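Local coordinates for protein intramolecular trans-sialidase (Macrobdella decora, PDB 3SLI) that cleaves sialic acid from sialoglycoconjugates, probably by intramolecular trans-sialylation, so that the product is released as 2,7-anhydro-Neu5Ac, at residues 218-223 with 298-303; 465-470 with 518-523; 523-528 with 612-617. All coordinates share one frame; numbering follows the deposited sequence.

In the fold
Following the chain from the N terminus, interaction 1 comes first: 218-223, the turn after strand 211-219, meets 298-303 at the end of strand 292-300, closing a loop that holds the rest of the first four-stranded sheet. Interaction 2 closes the loop carrying strands 476-483, 488-493 and 501-504, joining the end of strand 462-466 to that of strand 516-520. Interaction 3 opens at Asp523, the residue on which interaction 2 ends, and closes a loop holding strands 538-542 to 596-605 where it meets strand 614-623. The three loops follow in series, without nesting or crossing. Strands 292-300 and 462-466 are parallel neighbours linking interactions 1 and 2. Together the contacts tie successive sheets of the sialidase propeller to one another.

Interaction 1: 218-223 with 298-303; sequences LTLSTG and LLEDKL
Glu300 lays its carboxylate under the turn at Ser221, overlapping the backbone of Leu220 and Ser221. Its chain leaves the strand with CG anti to the backbone N (chi1 -174°) and stays extended, which carries the acid straight across to the neighbouring segment. There OE1 takes the backbone N of Ser221 at 3.0 Å, met on the syn side and tilted 22° out of the carboxylate plane. The other oxygen, OE2, uses its syn lone pair to accept from Ser221 OG at 2.7 Å, so one serine holds both oxygens and fixes the rotation of the group. Lys305 binds the same Ser221 OG and touches Glu300, and its positive charge would be expected to steady the carboxylate. A water adds a further bond, donating to Glu300 OE1 and to Thr219 O.

Below this polar end the contact turns apolar. Leu220 slants across the stem of Glu300, with CD2 3.9 Å from Glu300 CB. Leu218 brings CD2 to the backbone of the facing strand, 4.0 Å from both Leu299 N and Glu300 N, and reaches Leu298 CB at 4.2 Å. Ile226 of the next strand packs against Leu218, Leu220 and Leu298. On the outer side Lys302 lies beside Ser221, CD to CB, at the exposed margin.

The two segments run nearly the same way, 12° apart, and 220-223 forms a type I beta turn. A glutamate thus binds the turn of the hairpin in the preceding sheet, a join between adjacent blades of the sialidase beta-propeller.

Interaction 2: 465-470 with 518-523; sequences KQISTG and IVEMPD
Glu520 fills the tight half of this contact, reaching up into the bend at 467-469 with CG anti to the backbone N (chi1 -178°) and the chain extended beyond it. Its OE1 accepts from Ser468 N at 2.9 Å, the N-H...O angle 159°. OE2 serves two donors: Thr469 N, at 3.2 Å, comes in along the syn lone pair, whereas Ser468 OG, at 3.0 Å, stands above the carboxylate plane. Three bonds thus grip the two oxygens and fix the rotation of the group. Ile467 crosses it at about a right angle, with CG2 against OE2, and Leu526 backs both residues.

Toward the strands, Lys465 folds back on itself at chi2 and chi3, so that CE sits 3.3 Å from Ile518 O while CB and CG slant over Ile518 CB and CG2. Its NZ hydrogen-bonds Asn571, outside the two segments.

The other end is looser. The methyl CG2 of Thr469 touches the facing loop, 3.5 Å from Pro522 O, and exposed Gly470 lies near Asp523 O.

As with Glu300 and Ser221, a glutamate at the end of a strand binds the turn of the preceding sheet, here between neighbouring blades of the propeller.

Interaction 3: 523-528 with 612-617; sequences DGSLKT and DKYSVE
Lys527 and Tyr614 mark where the two segments come nearest in register, yet their CA atoms stay 9.4 Å apart and the touching parts diverge by 56°; side chains, not backbone pairing, make the contact.

The Tyr614 ring points its edge at the turn formed by 523-525. Asp523 CG lies in the plane of the ring at that edge, and the carboxylate stands almost perpendicular to it, at 87°. OD1 sits 3.4 Å from Tyr614 CE2, while Tyr614 OH takes a weak bond from Asp523 N at 3.2 Å. A chi1 of 67°, CG between the backbone N and carbonyl carbon, turns the acid toward its own loop: OD1 accepts from Ser525 N at 2.9 Å, making an Asx turn, and from Ser525 OG at 2.7 Å through its syn lone pair.

Lys613 runs alongside the acid, pointing the other way, with CE 3.4 Å from Asp523 OD2, and lays CG over one face of the Tyr614 ring. Lys613 NZ, 4.8 Å from Asp523 OD2, instead makes a salt bridge with Asp605.

Further along, Lys527 slants by Tyr614, bringing CE within 4.1 Å of Tyr614 CB. Its ammonium binds Glu539 and Thr541, and a water joins Lys527 NZ to Tyr614 N.

An Asx turn meets an aromatic edge where the hairpin after strand 516-520 touches the outermost strand of the next four-stranded sheet, a blade-to-blade junction of the sialidase beta-propeller.

Interaction 1: 218-223 with 298-303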
ATOM      1  N   LEU A 218      -2.770   9.407 -11.658  1.00 11.33           N
ATOM      2  CA  LEU A 218      -2.370  10.321 -12.727  1.00 12.37           C
ATOM      3  C   LEU A 218      -3.548  10.951 -13.478  1.00 12.52           C
ATOM      4  O   LEU A 218      -4.464  10.251 -13.905  1.00 12.61           O
ATOM      5  CB  LEU A 218      -1.491   9.559 -13.729  1.00 11.34           C
ATOM      6  CG  LEU A 218      -0.926  10.336 -14.927  1.00 12.94           C
ATOM      7  CD1 LEU A 218       0.090  11.369 -14.445  1.00 12.17           C
ATOM      8  CD2 LEU A 218      -0.285   9.368 -15.908  1.00 10.28           C
ATOM      9  N   THR A 219      -3.531  12.271 -13.617  1.00 11.96           N
ATOM     10  CA  THR A 219      -4.578  12.958 -14.356  1.00 12.34           C
ATOM     11  C   THR A 219      -4.077  13.082 -15.803  1.00 15.20           C
ATOM     12  O   THR A 219      -2.946  13.531 -16.044  1.00 14.25           O
ATOM     13  CB  THR A 219      -4.862  14.354 -13.773  1.00 11.50           C
ATOM     14  OG1 THR A 219      -5.313  14.230 -12.422  1.00 11.68           O
ATOM     15  CG2 THR A 219      -5.928  15.064 -14.585  1.00 13.14           C
ATOM     16  N   LEU A 220      -4.886  12.607 -16.745  1.00 13.96           N
ATOM     17  CA  LEU A 220      -4.549  12.656 -18.164  1.00 14.27           C
ATOM     18  C   LEU A 220      -4.906  14.030 -18.740  1.00 15.53           C
ATOM     19  O   LEU A 220      -5.735  14.747 -18.170  1.00 14.68           O
ATOM     20  CB  LEU A 220      -5.293  11.545 -18.919  1.00 13.35           C
ATOM     21  CG  LEU A 220      -5.060  10.103 -18.442  1.00 12.14           C
ATOM     22  CD1 LEU A 220      -5.771   9.131 -19.373  1.00 10.71           C
ATOM     23  CD2 LEU A 220      -3.561   9.798 -18.399  1.00 10.14           C
ATOM     24  N   SER A 221      -4.300  14.393 -19.870  1.00 15.94           N
ATOM     25  CA  SER A 221      -4.572  15.686 -20.504  1.00 17.02           C
ATOM     26  C   SER A 221      -6.030  15.822 -20.926  1.00 16.89           C
ATOM     27  O   SER A 221      -6.512  16.928 -21.146  1.00 17.56           O
ATOM     28  CB  SER A 221      -3.654  15.903 -21.710  1.00 17.84           C
ATOM     29  OG  SER A 221      -3.765  14.842 -22.642  1.00 18.05           O
ATOM     30  N   THR A 222      -6.725  14.690 -21.017  1.00 18.42           N
ATOM     31  CA  THR A 222      -8.140  14.658 -21.387  1.00 19.98           C
ATOM     32  C   THR A 222      -9.063  14.987 -20.201  1.00 19.77           C
ATOM     33  O   THR A 222     -10.261  15.203 -20.389  1.00 20.31           O
ATOM     34  CB  THR A 222      -8.553  13.257 -21.898  1.00 19.93           C
ATOM     35  OG1 THR A 222      -8.466  12.316 -20.818  1.00 20.80           O
ATOM     36  CG2 THR A 222      -7.636  12.800 -23.031  1.00 22.63           C
ATOM     37  N   GLY A 223      -8.519  14.980 -18.985  1.00 15.70           N
ATOM     38  CA  GLY A 223      -9.328  15.248 -17.805  1.00 13.35           C
ATOM     39  C   GLY A 223      -9.641  13.980 -17.015  1.00 14.59           C
ATOM     40  O   GLY A 223     -10.026  14.045 -15.849  1.00 14.84           O
ATOM     41  N   LEU A 298       2.668   4.712 -13.893  1.00  6.90           N
ATOM     42  CA  LEU A 298       1.758   5.161 -14.943  1.00  8.98           C
ATOM     43  C   LEU A 298       2.400   6.362 -15.649  1.00 11.22           C
ATOM     44  O   LEU A 298       3.073   7.184 -15.015  1.00 10.72           O
ATOM     45  CB  LEU A 298       0.397   5.569 -14.356  1.00  9.53           C
ATOM     46  CG  LEU A 298      -0.543   4.445 -13.913  1.00 10.18           C
ATOM     47  CD1 LEU A 298      -1.743   5.050 -13.213  1.00  9.25           C
ATOM     48  CD2 LEU A 298      -0.974   3.608 -15.122  1.00 12.56           C
ATOM     49  N   LEU A 299       2.189   6.466 -16.956  1.00 10.90           N
ATOM     50  CA  LEU A 299       2.758   7.566 -17.730  1.00 12.05           C
ATOM     51  C   LEU A 299       1.898   7.906 -18.945  1.00 11.65           C
ATOM     52  O   LEU A 299       1.309   7.013 -19.559  1.00 10.75           O
ATOM     53  CB  LEU A 299       4.162   7.173 -18.208  1.00 13.94           C
ATOM     54  CG  LEU A 299       4.905   8.128 -19.154  1.00 15.16           C
ATOM     55  CD1 LEU A 299       5.167   9.466 -18.483  1.00 12.76           C
ATOM     56  CD2 LEU A 299       6.208   7.474 -19.605  1.00 16.23           C
ATOM     57  N   GLU A 300       1.815   9.193 -19.274  1.00 12.93           N
ATOM     58  CA  GLU A 300       1.069   9.626 -20.450  1.00 14.46           C
ATOM     59  C   GLU A 300       1.973  10.366 -21.450  1.00 15.53           C
ATOM     60  O   GLU A 300       2.820  11.179 -21.068  1.00 15.33           O
ATOM     61  CB  GLU A 300      -0.094  10.558 -20.087  1.00 12.85           C
ATOM     62  CG  GLU A 300      -0.970  10.891 -21.315  1.00 14.00           C
ATOM     63  CD  GLU A 300      -1.834  12.136 -21.169  1.00 14.86           C
ATOM     64  OE1 GLU A 300      -1.779  12.818 -20.124  1.00 14.24           O
ATOM     65  OE2 GLU A 300      -2.568  12.448 -22.133  1.00 16.77           O
ATOM     66  N   ASP A 301       1.824  10.044 -22.727  1.00 15.31           N
ATOM     67  CA  ASP A 301       2.563  10.744 -23.766  1.00 13.90           C
ATOM     68  C   ASP A 301       1.530  11.756 -24.245  1.00 14.80           C
ATOM     69  O   ASP A 301       0.614  11.399 -24.994  1.00 16.40           O
ATOM     70  CB  ASP A 301       2.941   9.797 -24.903  1.00 12.04           C
ATOM     71  CG  ASP A 301       3.747  10.488 -26.001  1.00 15.40           C
ATOM     72  OD1 ASP A 301       3.506  11.683 -26.282  1.00 16.97           O
ATOM     73  OD2 ASP A 301       4.622   9.825 -26.588  1.00 16.77           O
ATOM     74  N   LYS A 302       1.645  12.996 -23.782  1.00 14.83           N
ATOM     75  CA  LYS A 302       0.690  14.041 -24.161  1.00 17.35           C
ATOM     76  C   LYS A 302       0.601  14.338 -25.650  1.00 21.08           C
ATOM     77  O   LYS A 302      -0.409  14.857 -26.116  1.00 18.97           O
ATOM     78  CB  LYS A 302       0.941  15.328 -23.380  1.00 17.49           C
ATOM     79  CG  LYS A 302       0.670  15.180 -21.892  1.00 20.83           C
ATOM     80  CD  LYS A 302       0.441  16.521 -21.231  1.00 26.64           C
ATOM     81  CE  LYS A 302       0.171  16.348 -19.753  1.00 30.39           C
ATOM     82  NZ  LYS A 302       1.360  15.733 -19.099  1.00 36.47           N
ATOM     83  N   LEU A 303       1.653  14.005 -26.391  1.00 21.43           N
ATOM     84  CA  LEU A 303       1.665  14.230 -27.827  1.00 21.51           C
ATOM     85  C   LEU A 303       0.751  13.237 -28.560  1.00 23.25           C
ATOM     86  O   LEU A 303       0.019  13.620 -29.469  1.00 24.05           O
ATOM     87  CB  LEU A 303       3.105  14.165 -28.356  1.00 23.07           C
ATOM     88  CG  LEU A 303       3.984  15.435 -28.243  1.00 28.20           C
ATOM     89  CD1 LEU A 303       3.527  16.359 -27.122  1.00 27.87           C
ATOM     90  CD2 LEU A 303       5.456  15.059 -28.068  1.00 24.95           C
TER
HETATM   91  O   HOH W   1      -0.720  13.006 -17.682  1.00 17.71           O

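Interaction 2: 465-470 with 518-523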
ATOM      1  N   LYS A 465       7.670  10.568 -16.329  1.00 15.51           N
ATOM      2  CA  LYS A 465       7.676  11.978 -16.707  1.00 17.19           C
ATOM      3  C   LYS A 465       8.023  12.212 -18.191  1.00 18.50           C
ATOM      4  O   LYS A 465       8.843  11.494 -18.764  1.00 16.29           O
ATOM      5  CB  LYS A 465       8.666  12.729 -15.800  1.00 16.36           C
ATOM      6  CG  LYS A 465       8.977  14.180 -16.179  1.00 18.56           C
ATOM      7  CD  LYS A 465       7.780  15.110 -16.048  1.00 20.58           C
ATOM      8  CE  LYS A 465       7.308  15.252 -14.621  1.00 20.98           C
ATOM      9  NZ  LYS A 465       6.149  16.206 -14.539  1.00 21.45           N
ATOM     10  N   GLN A 466       7.324  13.153 -18.823  1.00 17.11           N
ATOM     11  CA  GLN A 466       7.601  13.516 -20.212  1.00 15.57           C
ATOM     12  C   GLN A 466       8.084  14.966 -20.200  1.00 14.88           C
ATOM     13  O   GLN A 466       7.425  15.841 -19.619  1.00 12.28           O
ATOM     14  CB  GLN A 466       6.360  13.379 -21.110  1.00 15.55           C
ATOM     15  CG  GLN A 466       6.619  13.856 -22.549  1.00 16.98           C
ATOM     16  CD  GLN A 466       5.481  13.575 -23.519  1.00 17.19           C
ATOM     17  OE1 GLN A 466       5.688  12.982 -24.587  1.00 18.99           O
ATOM     18  NE2 GLN A 466       4.287  14.042 -23.183  1.00 13.35           N
ATOM     19  N   ILE A 467       9.249  15.216 -20.796  1.00 14.02           N
ATOM     20  CA  ILE A 467       9.813  16.571 -20.849  1.00 15.04           C
ATOM     21  C   ILE A 467       8.934  17.417 -21.764  1.00 16.77           C
ATOM     22  O   ILE A 467       8.659  17.033 -22.905  1.00 18.31           O
ATOM     23  CB  ILE A 467      11.278  16.567 -21.375  1.00 15.36           C
ATOM     24  CG1 ILE A 467      12.138  15.619 -20.528  1.00 13.68           C
ATOM     25  CG2 ILE A 467      11.861  17.982 -21.342  1.00 14.54           C
ATOM     26  CD1 ILE A 467      13.610  15.564 -20.930  1.00 17.25           C
ATOM     27  N   SER A 468       8.492  18.564 -21.267  1.00 17.85           N
ATOM     28  CA  SER A 468       7.611  19.423 -22.043  1.00 19.96           C
ATOM     29  C   SER A 468       8.314  20.515 -22.836  1.00 21.67           C
ATOM     30  O   SER A 468       7.770  21.003 -23.826  1.00 22.16           O
ATOM     31  CB  SER A 468       6.569  20.063 -21.131  1.00 18.32           C
ATOM     32  OG  SER A 468       7.179  21.002 -20.271  1.00 24.75           O
ATOM     33  N   THR A 469       9.519  20.886 -22.420  1.00 21.96           N
ATOM     34  CA  THR A 469      10.232  21.948 -23.110  1.00 25.16           C
ATOM     35  C   THR A 469      11.741  21.714 -23.268  1.00 24.11           C
ATOM     36  O   THR A 469      12.329  20.852 -22.603  1.00 23.08           O
ATOM     37  CB  THR A 469       9.948  23.309 -22.427  1.00 27.28           C
ATOM     38  OG1 THR A 469      10.528  24.368 -23.197  1.00 35.45           O
ATOM     39  CG2 THR A 469      10.511  23.337 -21.024  1.00 25.94           C
ATOM     40  N   GLY A 470      12.347  22.467 -24.184  1.00 23.24           N
ATOM     41  CA  GLY A 470      13.772  22.344 -24.433  1.00 21.96           C
ATOM     42  C   GLY A 470      14.134  21.379 -25.547  1.00 22.07           C
ATOM     43  O   GLY A 470      13.265  20.831 -26.223  1.00 21.11           O
ATOM     44  N   ILE A 518      10.437  11.956 -10.719  1.00 11.19           N
ATOM     45  CA  ILE A 518      11.010  13.053 -11.510  1.00 10.43           C
ATOM     46  C   ILE A 518      10.131  14.290 -11.685  1.00 11.40           C
ATOM     47  O   ILE A 518       8.938  14.185 -11.988  1.00 11.52           O
ATOM     48  CB  ILE A 518      11.366  12.523 -12.934  1.00 10.58           C
ATOM     49  CG1 ILE A 518      12.146  11.210 -12.824  1.00 11.91           C
ATOM     50  CG2 ILE A 518      12.156  13.573 -13.733  1.00 12.04           C
ATOM     51  CD1 ILE A 518      12.234  10.428 -14.119  1.00  9.46           C
ATOM     52  N   VAL A 519      10.751  15.459 -11.571  1.00 10.40           N
ATOM     53  CA  VAL A 519      10.060  16.730 -11.739  1.00 12.43           C
ATOM     54  C   VAL A 519      10.845  17.599 -12.751  1.00 14.46           C
ATOM     55  O   VAL A 519      12.080  17.527 -12.822  1.00 12.54           O
ATOM     56  CB  VAL A 519       9.861  17.407 -10.351  1.00 14.62           C
ATOM     57  CG1 VAL A 519      10.252  18.853 -10.365  1.00 20.57           C
ATOM     58  CG2 VAL A 519       8.424  17.228  -9.903  1.00 10.16           C
ATOM     59  N   GLU A 520      10.122  18.366 -13.563  1.00 13.53           N
ATOM     60  CA  GLU A 520      10.741  19.216 -14.578  1.00 14.91           C
ATOM     61  C   GLU A 520      10.856  20.686 -14.171  1.00 14.53           C
ATOM     62  O   GLU A 520       9.930  21.261 -13.585  1.00 12.98           O
ATOM     63  CB  GLU A 520       9.968  19.097 -15.892  1.00 15.56           C
ATOM     64  CG  GLU A 520      10.559  19.899 -17.049  1.00 20.40           C
ATOM     65  CD  GLU A 520       9.782  19.726 -18.342  1.00 22.76           C
ATOM     66  OE1 GLU A 520       8.970  18.782 -18.426  1.00 25.34           O
ATOM     67  OE2 GLU A 520       9.988  20.525 -19.280  1.00 22.93           O
ATOM     68  N   MET A 521      12.014  21.276 -14.458  1.00 12.67           N
ATOM     69  CA  MET A 521      12.273  22.678 -14.156  1.00 13.52           C
ATOM     70  C   MET A 521      11.731  23.538 -15.300  1.00 13.20           C
ATOM     71  O   MET A 521      11.482  23.031 -16.392  1.00 14.68           O
ATOM     72  CB  MET A 521      13.774  22.911 -13.948  1.00 14.28           C
ATOM     73  CG  MET A 521      14.333  22.215 -12.711  1.00 13.62           C
ATOM     74  SD  MET A 521      13.629  22.821 -11.157  1.00 16.99           S
ATOM     75  CE  MET A 521      12.419  21.549 -10.799  1.00 17.82           C
ATOM     76  N   PRO A 522      11.550  24.848 -15.068  1.00 13.87           N
ATOM     77  CA  PRO A 522      11.024  25.735 -16.111  1.00 15.32           C
ATOM     78  C   PRO A 522      11.687  25.645 -17.481  1.00 16.95           C
ATOM     79  O   PRO A 522      11.001  25.710 -18.500  1.00 15.80           O
ATOM     80  CB  PRO A 522      11.187  27.114 -15.488  1.00 14.06           C
ATOM     81  CG  PRO A 522      10.939  26.843 -14.046  1.00 14.96           C
ATOM     82  CD  PRO A 522      11.758  25.596 -13.815  1.00 14.70           C
ATOM     83  N   ASP A 523      13.009  25.481 -17.514  1.00 17.14           N
ATOM     84  CA  ASP A 523      13.730  25.413 -18.785  1.00 17.35           C
ATOM     85  C   ASP A 523      13.820  24.030 -19.400  1.00 17.59           C
ATOM     86  O   ASP A 523      14.427  23.862 -20.461  1.00 18.24           O
ATOM     87  CB  ASP A 523      15.138  26.034 -18.668  1.00 17.54           C
ATOM     88  CG  ASP A 523      16.077  25.249 -17.753  1.00 19.87           C
ATOM     89  OD1 ASP A 523      15.688  24.198 -17.209  1.00 21.84           O
ATOM     90  OD2 ASP A 523      17.230  25.693 -17.575  1.00 16.58           O
TER

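Interaction 3: 523-528 with 612-617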
ATOM      1  N   ASP A 523      13.009  25.481 -17.514  1.00 17.14           N
ATOM      2  CA  ASP A 523      13.730  25.413 -18.785  1.00 17.35           C
ATOM      3  C   ASP A 523      13.820  24.030 -19.400  1.00 17.59           C
ATOM      4  O   ASP A 523      14.427  23.862 -20.461  1.00 18.24           O
ATOM      5  CB  ASP A 523      15.138  26.034 -18.668  1.00 17.54           C
ATOM      6  CG  ASP A 523      16.077  25.249 -17.753  1.00 19.87           C
ATOM      7  OD1 ASP A 523      15.688  24.198 -17.209  1.00 21.84           O
ATOM      8  OD2 ASP A 523      17.230  25.693 -17.575  1.00 16.58           O
ATOM      9  N   GLY A 524      13.238  23.039 -18.731  1.00 15.15           N
ATOM     10  CA  GLY A 524      13.286  21.687 -19.250  1.00 13.87           C
ATOM     11  C   GLY A 524      14.270  20.783 -18.538  1.00 14.67           C
ATOM     12  O   GLY A 524      14.262  19.570 -18.769  1.00 14.97           O
ATOM     13  N   SER A 525      15.162  21.356 -17.726  1.00 13.17           N
ATOM     14  CA  SER A 525      16.111  20.532 -16.985  1.00 11.98           C
ATOM     15  C   SER A 525      15.275  19.719 -15.985  1.00 12.88           C
ATOM     16  O   SER A 525      14.100  20.029 -15.758  1.00 14.11           O
ATOM     17  CB  SER A 525      17.187  21.376 -16.287  1.00  9.25           C
ATOM     18  OG  SER A 525      16.636  22.409 -15.497  1.00 14.76           O
ATOM     19  N   LEU A 526      15.861  18.688 -15.394  1.00 13.26           N
ATOM     20  CA  LEU A 526      15.103  17.844 -14.485  1.00 14.64           C
ATOM     21  C   LEU A 526      15.747  17.684 -13.120  1.00 16.08           C
ATOM     22  O   LEU A 526      16.976  17.697 -12.998  1.00 15.12           O
ATOM     23  CB  LEU A 526      14.953  16.451 -15.107  1.00 12.06           C
ATOM     24  CG  LEU A 526      14.495  16.308 -16.566  1.00 14.01           C
ATOM     25  CD1 LEU A 526      14.751  14.884 -17.032  1.00 12.33           C
ATOM     26  CD2 LEU A 526      13.029  16.681 -16.730  1.00 11.53           C
ATOM     27  N   LYS A 527      14.907  17.532 -12.099  1.00 13.77           N
ATOM     28  CA  LYS A 527      15.369  17.280 -10.741  1.00 10.60           C
ATOM     29  C   LYS A 527      14.647  16.009 -10.308  1.00 12.21           C
ATOM     30  O   LYS A 527      13.437  15.874 -10.512  1.00 11.77           O
ATOM     31  CB  LYS A 527      15.031  18.428  -9.787  1.00 11.92           C
ATOM     32  CG  LYS A 527      15.978  19.622  -9.879  1.00 12.33           C
ATOM     33  CD  LYS A 527      15.755  20.596  -8.734  1.00 12.41           C
ATOM     34  CE  LYS A 527      16.652  21.820  -8.846  1.00 17.27           C
ATOM     35  NZ  LYS A 527      18.100  21.453  -8.844  1.00 18.88           N
ATOM     36  N   THR A 528      15.405  15.049  -9.802  1.00 11.32           N
ATOM     37  CA  THR A 528      14.849  13.786  -9.334  1.00 13.50           C
ATOM     38  C   THR A 528      15.056  13.705  -7.820  1.00 14.40           C
ATOM     39  O   THR A 528      16.117  14.083  -7.309  1.00 13.14           O
ATOM     40  CB  THR A 528      15.522  12.597 -10.054  1.00 12.34           C
ATOM     41  OG1 THR A 528      15.139  12.608 -11.437  1.00 13.90           O
ATOM     42  CG2 THR A 528      15.125  11.261  -9.429  1.00 11.93           C
ATOM     43  N   ASP A 612      23.314  24.254 -11.071  1.00 25.69           N
ATOM     44  CA  ASP A 612      23.046  25.146  -9.943  1.00 25.46           C
ATOM     45  C   ASP A 612      22.059  26.253 -10.297  1.00 22.52           C
ATOM     46  O   ASP A 612      21.831  27.165  -9.499  1.00 22.36           O
ATOM     47  CB  ASP A 612      24.352  25.761  -9.429  1.00 30.95           C
ATOM     48  CG  ASP A 612      25.318  24.720  -8.895  1.00 36.81           C
ATOM     49  OD1 ASP A 612      24.991  24.049  -7.890  1.00 40.22           O
ATOM     50  OD2 ASP A 612      26.408  24.570  -9.487  1.00 42.25           O
ATOM     51  N   LYS A 613      21.457  26.165 -11.480  1.00 20.41           N
ATOM     52  CA  LYS A 613      20.513  27.180 -11.933  1.00 20.78           C
ATOM     53  C   LYS A 613      19.303  27.378 -11.025  1.00 22.87           C
ATOM     54  O   LYS A 613      18.934  28.514 -10.717  1.00 23.45           O
ATOM     55  CB  LYS A 613      20.045  26.880 -13.359  1.00 18.76           C
ATOM     56  CG  LYS A 613      19.084  27.913 -13.940  1.00 19.07           C
ATOM     57  CD  LYS A 613      18.911  27.694 -15.438  1.00 21.98           C
ATOM     58  CE  LYS A 613      17.866  28.613 -16.045  1.00 21.74           C
ATOM     59  NZ  LYS A 613      18.213  30.053 -15.906  1.00 31.64           N
ATOM     60  N   TYR A 614      18.704  26.278 -10.573  1.00 22.62           N
ATOM     61  CA  TYR A 614      17.516  26.360  -9.730  1.00 20.02           C
ATOM     62  C   TYR A 614      17.683  25.891  -8.289  1.00 19.46           C
ATOM     63  O   TYR A 614      18.457  24.982  -7.993  1.00 19.64           O
ATOM     64  CB  TYR A 614      16.355  25.588 -10.372  1.00 19.18           C
ATOM     65  CG  TYR A 614      15.958  26.076 -11.751  1.00 15.08           C
ATOM     66  CD1 TYR A 614      15.199  27.235 -11.911  1.00 14.99           C
ATOM     67  CD2 TYR A 614      16.321  25.361 -12.890  1.00 14.58           C
ATOM     68  CE1 TYR A 614      14.809  27.668 -13.176  1.00 18.22           C
ATOM     69  CE2 TYR A 614      15.937  25.783 -14.156  1.00 15.47           C
ATOM     70  CZ  TYR A 614      15.178  26.932 -14.294  1.00 16.00           C
ATOM     71  OH  TYR A 614      14.760  27.322 -15.550  1.00 17.05           O
ATOM     72  N   SER A 615      16.891  26.492  -7.413  1.00 19.62           N
ATOM     73  CA  SER A 615      16.879  26.164  -6.000  1.00 21.32           C
ATOM     74  C   SER A 615      15.416  26.090  -5.585  1.00 20.76           C
ATOM     75  O   SER A 615      14.633  26.983  -5.909  1.00 23.00           O
ATOM     76  CB  SER A 615      17.580  27.254  -5.196  1.00 24.20           C
ATOM     77  OG  SER A 615      17.582  26.930  -3.818  1.00 27.67           O
ATOM     78  N   VAL A 616      15.037  25.009  -4.910  1.00 19.84           N
ATOM     79  CA  VAL A 616      13.661  24.834  -4.460  1.00 18.60           C
ATOM     80  C   VAL A 616      13.521  25.184  -2.980  1.00 18.27           C
ATOM     81  O   VAL A 616      14.235  24.643  -2.133  1.00 20.07           O
ATOM     82  CB  VAL A 616      13.178  23.378  -4.699  1.00 15.89           C
ATOM     83  CG1 VAL A 616      11.765  23.186  -4.168  1.00 17.75           C
ATOM     84  CG2 VAL A 616      13.227  23.047  -6.177  1.00 16.75           C
ATOM     85  N   GLU A 617      12.634  26.127  -2.682  1.00 18.92           N
ATOM     86  CA  GLU A 617      12.369  26.533  -1.305  1.00 21.66           C
ATOM     87  C   GLU A 617      11.124  25.784  -0.806  1.00 20.82           C
ATOM     88  O   GLU A 617      10.016  26.021  -1.295  1.00 20.77           O
ATOM     89  CB  GLU A 617      12.105  28.040  -1.231  1.00 24.32           C
ATOM     90  CG  GLU A 617      11.703  28.514   0.167  1.00 29.51           C
ATOM     91  CD  GLU A 617      11.062  29.896   0.191  1.00 34.53           C
ATOM     92  OE1 GLU A 617      10.823  30.483  -0.892  1.00 38.92           O
ATOM     93  OE2 GLU A 617      10.784  30.387   1.309  1.00 34.80           O
TER
HETATM   94  O   HOH W   2      19.074  23.426 -11.257  1.00 16.47           O